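Long-range contacts in DNA polymerase II large subunit (Pyrococcus horikoshii, PDB 7OEC), which contains a mini-intein, the part in this structure, which probably excises itself by protein splicing from a replicative DNA polymerase that also has exonuclease activity: residues L12-G17 with K51-N56; R81-L86 with A134-E139; G117-I122 with P130-V135. The protein carries 2 engineered substitutions. All blocks are in the same frame, centred on the assembly; numbering follows the deposited sequence. Where two conformers were deposited one is given.

Interaction 1 of 3, residues L12-G17 with K51-N56; sequences LVQING and KVYSFN
Tyr53 and Leu12 meet at the end of a short antiparallel pairing between residues 12-15 and 51-56. Tyr53 N donates to Leu12 O at 3.1 Å. Two residues along, past the Val13/Val52 pair, Gln14 and Lys51 form a hydrogen-bonded pair. Gln14 N reaches Lys51 O at 2.8 Å, and Lys51 N returns to Gln14 O at 2.9 Å. A water within hydrogen-bonding distance of both Leu12 O and Tyr53 O links the two backbones. The Tyr53 ring lies beside strand 10-15. Leu12 CG is anti to its backbone N (chi1 -173°), which brings it within 3.5 Å of Tyr53 CD2. Leu12 CD2 sits off-centre over the ring. The ring edge at CE2 is 3.4 Å from Val13 O. An alanine in place of Tyr53 would probably leave the Leu12 side chain without this ring and open a gap beside Gln14 CB. Gln14 and Lys51 run side by side, pointing the same way. Lys51 NZ finds its charge partner in Asp66 of strand 61-74. On the other face, Val13 CG1 meets Val52 CG2 in a non-hydrogen-bonded pair. This joins strands 10-15 and 50-56 in the larger antiparallel sheet of the all-beta Hint (hedgehog/intein) fold.

Interaction 2 of 3, residues R81-L86 with A134-E139; sequences RFELEL and AVKKIE
Glu83 faces both Lys136 and Lys137, which makes a classic beta bulge in this antiparallel pairing of strands 79-84 and 130-141. Glu83 O accepts two backbone hydrogen bonds, from Lys136 N at 2.8 Å and from Lys137 N at 3.1 Å. Glu83 N donates back to Lys137 O. Beyond the bulge the register is shifted by one residue, and Leu84 pairs with Val135. The side chains of that pair diverge, though Leu84 CD2 touches Val135 CG2. Before the bulge, Arg81 and Glu139 form a regular pair with two backbone bonds.

Charged groups line the face of Arg81, Glu83, Lys137 and Glu139. The Glu83 chain is extended beyond CG and runs beside Lys137, with OE1 3.6 Å from Lys137 CD. OE1 also makes a long salt bridge to Lys136 NZ. Arg81 NE holds Glu83 OE2 from its own strand, in the guanidinium plane. Further out, Arg81 NH1 forms a salt bridge with Glu91 of strand 89-93, which would help hold the guanidinium in place.

The face of Phe82 and Ile138 is apolar. Phe82 CD1 rests on Ile138 CG1 at 3.9 Å, and the two side chains point the same way. The Phe82 ring also meets that of Phe90. At the far end Glu85 N bonds Ala134 O, and Glu85 OE1 accepts from Ala134 N at 3.0 Å through its anti lone pair.

Interaction 3 of 3, residues G117-I122 with P130-V135; sequences GNIIII and PLKVAV
Ile120 and Val133 form the central hydrogen-bonded pair of a beta hairpin made by strands 119-123 and 130-141. Ile120 N donates to Val133 O at 2.8 Å, and Val133 N returns to Ile120 O. Ile122 and Leu131 repeat this two-bond pattern. At the other end Val135 N bonds Asn118 O, and Gly117 N donates to Val135 O.

Between and beyond these pairs come weaker CA-H...O contacts. Ile121 CA approaches Leu131 O at 3.3 Å. At the end of the ladder Pro130 CA lies at the same distance from Ile122 O.

Apolar packing differs on the two faces. On the face of Ile120, Ile122 and Val133, Ile122 CD1 touches Val133 CG1 at 3.9 Å, and these side chains cross at about a right angle. Ile122 CG1 sits between its own backbone N and carbonyl carbon (chi1 61°), where it meets Leu131 CB at 3.7 Å. Ile120 CG1 packs on Val135 CG2.

On the face of Ile119, Ile121 and Lys132, the lysine serves through its aliphatic chain. Ile119 CG2 meets Lys132 CB at 3.6 Å, and Ile121 CD1 touches Lys132 CG. Ile121 CG2 also lies against Pro130 CB, with the two side chains side by side. Ile119 CD1 reaches Ala134 CB at 4.1 Å.

Strand 119-123 is one of the two outermost strands of a four-stranded sheet. Leu84 of strand 79-84 packs on Ile120 and Val133. Strand 165-168 touches Ile120, Ile121 and Ile122, and strand 97-102 meets Ile120 and Ile121.

Overall arrangement
Interactions 2 and 3 are neighbours in one sheet. Both use strand 130-141, and they share Ala134 and Val135. Their centres are about 9 Å apart. Leu84 joins them: its CD1 lies 3.8 Å from Val133 CG2, and its CD2 4.0 Å from Ile120 CG1. Interaction 1 belongs to the larger sheet. Its centre is about 25 Å from that of interaction 2, on the opposite side of the chain's centre, and about 21 Å from that of interaction 3. The nearest atoms of interactions 1 and 3 are about 5 Å apart. A zinc ion lies about 11 Å from the Val52 side chain. A sulfate, probably from crystallisation, is about 5 Å from the Leu131 side chain.

Interaction 1 of 3, residues L12-G17 with K51-N56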
loop_
_atom_site.group_PDB
_atom_site.type_symbol
_atom_site.label_atom_id
_atom_site.label_comp_id
_atom_site.label_asym_id
_atom_site.label_seq_id
_atom_site.Cartn_x
_atom_site.Cartn_y
_atom_site.Cartn_z
ATOM N N LEU A 12 0.702 3.722 -6.842
ATOM C CA LEU A 12 0.810 3.697 -8.296
ATOM C C LEU A 12 -0.524 3.307 -8.922
ATOM O O LEU A 12 -1.084 2.238 -8.636
ATOM C CB LEU A 12 1.875 2.697 -8.706
ATOM C CG LEU A 12 2.251 2.641 -10.183
ATOM C CD1 LEU A 12 2.810 3.974 -10.665
ATOM C CD2 LEU A 12 3.217 1.488 -10.448
ATOM N N VAL A 13 -1.046 4.208 -9.750
ATOM C CA VAL A 13 -2.330 4.070 -10.402
ATOM C C VAL A 13 -2.173 4.404 -11.879
ATOM O O VAL A 13 -1.147 4.909 -12.337
ATOM C CB VAL A 13 -3.408 4.978 -9.764
ATOM C CG1 VAL A 13 -3.679 4.516 -8.307
ATOM C CG2 VAL A 13 -3.053 6.450 -9.811
ATOM N N GLN A 14 -3.208 4.072 -12.628
ATOM C CA GLN A 14 -3.335 4.448 -14.019
ATOM C C GLN A 14 -4.570 5.325 -14.107
ATOM O O GLN A 14 -5.677 4.859 -13.805
ATOM C CB GLN A 14 -3.538 3.212 -14.884
ATOM C CG GLN A 14 -3.406 3.608 -16.328
ATOM C CD GLN A 14 -3.792 2.542 -17.242
ATOM O OE1 GLN A 14 -2.949 2.032 -17.964
ATOM N NE2 GLN A 14 -5.080 2.177 -17.239
ATOM N N ILE A 15 -4.390 6.592 -14.472
ATOM C CA ILE A 15 -5.505 7.531 -14.560
ATOM C C ILE A 15 -5.667 7.912 -16.022
ATOM O O ILE A 15 -4.727 8.429 -16.644
ATOM C CB ILE A 15 -5.320 8.779 -13.680
ATOM C CG1 ILE A 15 -5.221 8.390 -12.194
ATOM C CG2 ILE A 15 -6.502 9.719 -13.930
ATOM C CD1 ILE A 15 -4.973 9.503 -11.282
ATOM N N ASN A 16 -6.822 7.586 -16.587
ATOM C CA ASN A 16 -7.100 7.863 -17.984
ATOM C C ASN A 16 -5.945 7.407 -18.879
ATOM O O ASN A 16 -5.489 8.127 -19.775
ATOM C CB ASN A 16 -7.395 9.343 -18.227
ATOM C CG ASN A 16 -8.695 9.824 -17.605
ATOM O OD1 ASN A 16 -8.707 10.636 -16.656
ATOM N ND2 ASN A 16 -9.791 9.413 -18.193
ATOM N N GLY A 17 -5.475 6.188 -18.628
ATOM C CA GLY A 17 -4.436 5.568 -19.415
ATOM C C GLY A 17 -3.005 5.977 -19.111
ATOM O O GLY A 17 -2.101 5.457 -19.772
ATOM N N LYS A 51 -7.462 2.902 -12.508
ATOM C CA LYS A 51 -7.150 1.543 -12.118
ATOM C C LYS A 51 -5.930 1.590 -11.208
ATOM O O LYS A 51 -5.160 2.549 -11.217
ATOM C CB LYS A 51 -6.907 0.676 -13.354
ATOM C CG LYS A 51 -8.155 0.359 -14.174
ATOM C CD LYS A 51 -7.751 -0.452 -15.354
ATOM C CE LYS A 51 -8.899 -0.672 -16.317
ATOM N NZ LYS A 51 -10.177 -0.968 -15.608
ATOM N N VAL A 52 -5.772 0.573 -10.384
ATOM C CA VAL A 52 -4.631 0.493 -9.490
ATOM C C VAL A 52 -3.682 -0.569 -10.009
ATOM O O VAL A 52 -4.108 -1.598 -10.553
ATOM C CB VAL A 52 -5.097 0.255 -8.040
ATOM C CG1 VAL A 52 -5.745 -1.110 -7.841
ATOM C CG2 VAL A 52 -3.930 0.410 -7.103
ATOM N N TYR A 53 -2.384 -0.305 -9.906
ATOM C CA TYR A 53 -1.425 -1.346 -10.226
ATOM C C TYR A 53 -1.237 -2.296 -9.047
ATOM O O TYR A 53 -1.052 -1.895 -7.896
ATOM C CB TYR A 53 -0.098 -0.719 -10.581
ATOM C CG TYR A 53 -0.018 -0.100 -11.968
ATOM C CD1 TYR A 53 0.406 -0.842 -13.041
ATOM C CD2 TYR A 53 -0.309 1.223 -12.178
ATOM C CE1 TYR A 53 0.528 -0.297 -14.267
ATOM C CE2 TYR A 53 -0.189 1.794 -13.420
ATOM C CZ TYR A 53 0.231 1.022 -14.465
ATOM O OH TYR A 53 0.388 1.499 -15.742
ATOM N N SER A 54 -1.306 -3.562 -9.342
ATOM C CA SER A 54 -1.171 -4.600 -8.339
ATOM C C SER A 54 -0.069 -5.545 -8.772
ATOM O O SER A 54 0.433 -5.496 -9.886
ATOM C CB SER A 54 -2.462 -5.421 -8.140
ATOM O OG SER A 54 -3.508 -4.642 -7.624
ATOM N N PHE A 55 0.312 -6.412 -7.869
ATOM C CA PHE A 55 1.267 -7.458 -8.162
ATOM C C PHE A 55 0.543 -8.784 -7.990
ATOM O O PHE A 55 -0.079 -9.028 -6.943
ATOM C CB PHE A 55 2.480 -7.378 -7.231
ATOM C CG PHE A 55 3.656 -8.161 -7.719
ATOM C CD1 PHE A 55 3.952 -9.416 -7.206
ATOM C CD2 PHE A 55 4.440 -7.659 -8.752
ATOM C CE1 PHE A 55 5.029 -10.124 -7.704
ATOM C CE2 PHE A 55 5.509 -8.378 -9.250
ATOM C CZ PHE A 55 5.811 -9.597 -8.719
ATOM N N ASN A 56 0.589 -9.616 -9.039
ATOM C CA ASN A 56 -0.021 -10.928 -9.039
ATOM C C ASN A 56 1.045 -11.929 -8.631
ATOM O O ASN A 56 1.939 -12.262 -9.445
ATOM C CB ASN A 56 -0.563 -11.287 -10.407
ATOM C CG ASN A 56 -1.115 -12.653 -10.416
ATOM O OD1 ASN A 56 -1.199 -13.299 -9.365
ATOM N ND2 ASN A 56 -1.541 -13.109 -11.572
HETATM O O HOH W 1 -0.579 0.326 -6.621
#

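Interaction 2 of 3, residues R81-L86 with A134-E139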
loop_
_atom_site.group_PDB
_atom_site.type_symbol
_atom_site.label_atom_id
_atom_site.label_comp_id
_atom_site.label_asym_id
_atom_site.label_seq_id
_atom_site.Cartn_x
_atom_site.Cartn_y
_atom_site.Cartn_z
ATOM N N ARG A 81 6.895 2.184 10.848
ATOM C CA ARG A 81 7.647 2.656 9.703
ATOM C C ARG A 81 8.792 1.696 9.433
ATOM O O ARG A 81 9.558 1.342 10.337
ATOM C CB ARG A 81 8.194 4.053 9.976
ATOM C CG ARG A 81 9.018 4.640 8.832
ATOM C CD ARG A 81 9.498 6.005 9.248
ATOM N NE ARG A 81 10.500 6.536 8.348
ATOM C CZ ARG A 81 10.239 7.142 7.201
ATOM N NH1 ARG A 81 8.973 7.293 6.777
ATOM N NH2 ARG A 81 11.274 7.633 6.511
ATOM N N PHE A 82 8.891 1.275 8.191
ATOM C CA PHE A 82 9.958 0.429 7.699
ATOM C C PHE A 82 10.876 1.264 6.833
ATOM O O PHE A 82 10.425 1.881 5.860
ATOM C CB PHE A 82 9.347 -0.681 6.858
ATOM C CG PHE A 82 8.389 -1.521 7.620
ATOM C CD1 PHE A 82 8.854 -2.471 8.508
ATOM C CD2 PHE A 82 7.038 -1.325 7.484
ATOM C CE1 PHE A 82 8.006 -3.212 9.252
ATOM C CE2 PHE A 82 6.134 -2.125 8.183
ATOM C CZ PHE A 82 6.621 -3.077 9.080
ATOM N N GLU A 83 12.149 1.280 7.185
ATOM C CA GLU A 83 13.180 1.924 6.401
ATOM C C GLU A 83 13.944 0.809 5.744
ATOM O O GLU A 83 14.416 -0.108 6.433
ATOM C CB GLU A 83 14.107 2.749 7.299
ATOM C CG GLU A 83 13.231 3.759 8.073
ATOM C CD GLU A 83 13.986 4.661 9.019
ATOM O OE1 GLU A 83 15.222 4.478 9.117
ATOM O OE2 GLU A 83 13.345 5.561 9.640
ATOM N N LEU A 84 14.120 0.934 4.447
ATOM C CA LEU A 84 14.701 -0.093 3.620
ATOM C C LEU A 84 16.107 0.259 3.152
ATOM O O LEU A 84 16.520 1.429 3.056
ATOM C CB LEU A 84 13.797 -0.316 2.406
ATOM C CG LEU A 84 12.292 -0.527 2.759
ATOM C CD1 LEU A 84 11.491 -0.892 1.519
ATOM C CD2 LEU A 84 12.119 -1.615 3.788
ATOM N N GLU A 85 16.830 -0.807 2.829
ATOM C CA GLU A 85 18.080 -0.677 2.120
ATOM C C GLU A 85 17.807 0.162 0.879
ATOM O O GLU A 85 16.793 -0.000 0.187
ATOM C CB GLU A 85 18.558 -2.092 1.765
ATOM C CG GLU A 85 19.821 -2.211 1.050
ATOM C CD GLU A 85 20.116 -3.655 0.593
ATOM O OE1 GLU A 85 19.249 -4.603 0.700
ATOM O OE2 GLU A 85 21.264 -3.850 0.141
ATOM N N LEU A 86 18.705 1.092 0.618
ATOM C CA LEU A 86 18.673 2.063 -0.477
ATOM C C LEU A 86 17.802 3.279 -0.176
ATOM O O LEU A 86 17.764 4.208 -0.997
ATOM C CB LEU A 86 18.362 1.501 -1.872
ATOM C CG LEU A 86 19.181 0.256 -2.233
ATOM C CD1 LEU A 86 18.800 -0.127 -3.613
ATOM C CD2 LEU A 86 20.643 0.476 -2.165
ATOM N N ALA A 134 16.485 -5.142 1.711
ATOM C CA ALA A 134 16.278 -5.555 3.089
ATOM C C ALA A 134 15.678 -4.442 3.958
ATOM O O ALA A 134 15.939 -3.251 3.762
ATOM C CB ALA A 134 17.619 -5.991 3.674
ATOM N N VAL A 135 14.868 -4.841 4.942
ATOM C CA VAL A 135 14.445 -3.928 5.999
ATOM C C VAL A 135 15.658 -3.622 6.863
ATOM O O VAL A 135 16.277 -4.531 7.431
ATOM C CB VAL A 135 13.315 -4.526 6.848
ATOM C CG1 VAL A 135 12.930 -3.593 7.982
ATOM C CG2 VAL A 135 12.077 -4.806 5.997
ATOM N N LYS A 136 15.969 -2.333 6.999
ATOM C CA LYS A 136 17.146 -1.888 7.734
ATOM C C LYS A 136 16.789 -1.380 9.123
ATOM O O LYS A 136 17.528 -1.621 10.091
ATOM C CB LYS A 136 17.896 -0.805 6.932
ATOM C CG LYS A 136 19.191 -0.304 7.608
ATOM C CD LYS A 136 19.953 0.731 6.756
ATOM C CE LYS A 136 19.101 2.002 6.507
ATOM N NZ LYS A 136 18.506 2.665 7.756
ATOM N N LYS A 137 15.613 -0.772 9.253
ATOM C CA LYS A 137 15.217 -0.219 10.538
ATOM C C LYS A 137 13.709 -0.208 10.633
ATOM O O LYS A 137 13.028 0.037 9.644
ATOM C CB LYS A 137 15.720 1.212 10.728
ATOM C CG LYS A 137 15.539 1.687 12.150
ATOM C CD LYS A 137 16.083 3.106 12.333
ATOM C CE LYS A 137 15.964 3.588 13.795
ATOM N NZ LYS A 137 17.104 3.116 14.682
ATOM N N ILE A 138 13.191 -0.453 11.822
ATOM C CA ILE A 138 11.764 -0.451 12.081
ATOM C C ILE A 138 11.508 0.481 13.251
ATOM O O ILE A 138 12.202 0.414 14.274
ATOM C CB ILE A 138 11.257 -1.861 12.397
ATOM C CG1 ILE A 138 11.639 -2.769 11.243
ATOM C CG2 ILE A 138 9.730 -1.842 12.611
ATOM C CD1 ILE A 138 11.181 -4.185 11.457
ATOM N N GLU A 139 10.535 1.378 13.080
ATOM C CA GLU A 139 10.171 2.348 14.098
ATOM C C GLU A 139 8.689 2.295 14.410
ATOM O O GLU A 139 7.871 2.169 13.504
ATOM C CB GLU A 139 10.387 3.795 13.622
ATOM C CG GLU A 139 11.789 4.101 13.160
ATOM C CD GLU A 139 12.000 5.558 12.973
ATOM O OE1 GLU A 139 11.153 6.220 12.359
ATOM O OE2 GLU A 139 13.010 6.045 13.470
#

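Interaction 3 of 3, residues G117-I122 with P130-V135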
loop_
_atom_site.group_PDB
_atom_site.type_symbol
_atom_site.label_atom_id
_atom_site.label_comp_id
_atom_site.label_asym_id
_atom_site.label_seq_id
_atom_site.Cartn_x
_atom_site.Cartn_y
_atom_site.Cartn_z
ATOM N N GLY A 117 16.083 -7.144 8.361
ATOM C CA GLY A 117 16.669 -8.145 7.515
ATOM C C GLY A 117 15.685 -8.882 6.658
ATOM O O GLY A 117 16.112 -9.608 5.750
ATOM N N ASN A 118 14.387 -8.769 6.944
ATOM C CA ASN A 118 13.402 -9.341 6.035
ATOM C C ASN A 118 13.506 -8.619 4.687
ATOM O O ASN A 118 13.881 -7.441 4.618
ATOM C CB ASN A 118 11.959 -9.190 6.558
ATOM C CG ASN A 118 11.623 -10.088 7.739
ATOM O OD1 ASN A 118 10.530 -9.953 8.292
ATOM N ND2 ASN A 118 12.531 -10.982 8.139
ATOM N N ILE A 119 13.142 -9.312 3.607
ATOM C CA ILE A 119 13.245 -8.761 2.253
ATOM C C ILE A 119 11.896 -8.218 1.785
ATOM O O ILE A 119 10.882 -8.920 1.831
ATOM C CB ILE A 119 13.761 -9.825 1.266
ATOM C CG1 ILE A 119 15.147 -10.305 1.698
ATOM C CG2 ILE A 119 13.733 -9.320 -0.186
ATOM C CD1 ILE A 119 16.236 -9.267 1.655
ATOM N N ILE A 120 11.919 -7.005 1.231
ATOM C CA ILE A 120 10.792 -6.367 0.559
ATOM C C ILE A 120 11.107 -6.312 -0.930
ATOM O O ILE A 120 12.273 -6.155 -1.321
ATOM C CB ILE A 120 10.606 -4.937 1.118
ATOM C CG1 ILE A 120 10.335 -4.944 2.607
ATOM C CG2 ILE A 120 9.573 -4.160 0.355
ATOM C CD1 ILE A 120 9.014 -5.512 2.977
ATOM N N ILE A 121 10.085 -6.461 -1.771
ATOM C CA ILE A 121 10.247 -6.402 -3.217
ATOM C C ILE A 121 9.878 -5.006 -3.687
ATOM O O ILE A 121 8.811 -4.484 -3.343
ATOM C CB ILE A 121 9.389 -7.483 -3.914
ATOM C CG1 ILE A 121 9.817 -8.879 -3.447
ATOM C CG2 ILE A 121 9.393 -7.324 -5.418
ATOM C CD1 ILE A 121 11.259 -9.183 -3.664
ATOM N N ILE A 122 10.727 -4.432 -4.524
ATOM C CA ILE A 122 10.402 -3.219 -5.249
ATOM C C ILE A 122 10.398 -3.527 -6.746
ATOM O O ILE A 122 11.056 -4.458 -7.210
ATOM C CB ILE A 122 11.402 -2.123 -4.874
ATOM C CG1 ILE A 122 12.782 -2.552 -5.253
ATOM C CG2 ILE A 122 11.315 -1.749 -3.303
ATOM C CD1 ILE A 122 13.772 -1.417 -5.136
ATOM N N PRO A 130 11.220 -7.241 -10.634
ATOM C CA PRO A 130 11.302 -7.154 -9.175
ATOM C C PRO A 130 12.743 -7.180 -8.676
ATOM O O PRO A 130 13.598 -7.892 -9.209
ATOM C CB PRO A 130 10.546 -8.405 -8.720
ATOM C CG PRO A 130 10.687 -9.330 -9.828
ATOM C CD PRO A 130 10.766 -8.557 -11.090
ATOM N N LEU A 131 12.994 -6.385 -7.635
ATOM C CA LEU A 131 14.282 -6.245 -6.970
ATOM C C LEU A 131 14.085 -6.431 -5.473
ATOM O O LEU A 131 13.053 -6.080 -4.932
ATOM C CB LEU A 131 14.882 -4.840 -7.224
ATOM C CG LEU A 131 15.116 -4.584 -8.713
ATOM C CD1 LEU A 131 15.391 -3.104 -8.935
ATOM C CD2 LEU A 131 16.284 -5.436 -9.209
ATOM N N LYS A 132 15.088 -6.962 -4.795
ATOM C CA LYS A 132 15.042 -7.222 -3.360
ATOM C C LYS A 132 15.797 -6.165 -2.556
ATOM O O LYS A 132 16.969 -5.866 -2.838
ATOM C CB LYS A 132 15.742 -8.549 -3.081
ATOM C CG LYS A 132 15.095 -9.751 -3.722
ATOM C CD LYS A 132 15.881 -11.047 -3.365
ATOM C CE LYS A 132 15.225 -12.266 -4.021
ATOM N NZ LYS A 132 15.903 -13.569 -3.758
ATOM N N VAL A 133 15.144 -5.650 -1.513
ATOM C CA VAL A 133 15.785 -4.737 -0.571
ATOM C C VAL A 133 15.488 -5.198 0.852
ATOM O O VAL A 133 14.358 -5.568 1.181
ATOM C CB VAL A 133 15.381 -3.245 -0.741
ATOM C CG1 VAL A 133 15.863 -2.706 -2.088
ATOM C CG2 VAL A 133 13.911 -3.035 -0.551
ATOM N N ALA A 134 16.485 -5.142 1.711
ATOM C CA ALA A 134 16.278 -5.555 3.089
ATOM C C ALA A 134 15.678 -4.442 3.958
ATOM O O ALA A 134 15.939 -3.251 3.762
ATOM C CB ALA A 134 17.619 -5.991 3.674
ATOM N N VAL A 135 14.868 -4.841 4.942
ATOM C CA VAL A 135 14.445 -3.928 5.999
ATOM C C VAL A 135 15.658 -3.622 6.863
ATOM O O VAL A 135 16.277 -4.531 7.431
ATOM C CB VAL A 135 13.315 -4.526 6.848
ATOM C CG1 VAL A 135 12.930 -3.593 7.982
ATOM C CG2 VAL A 135 12.077 -4.806 5.997
#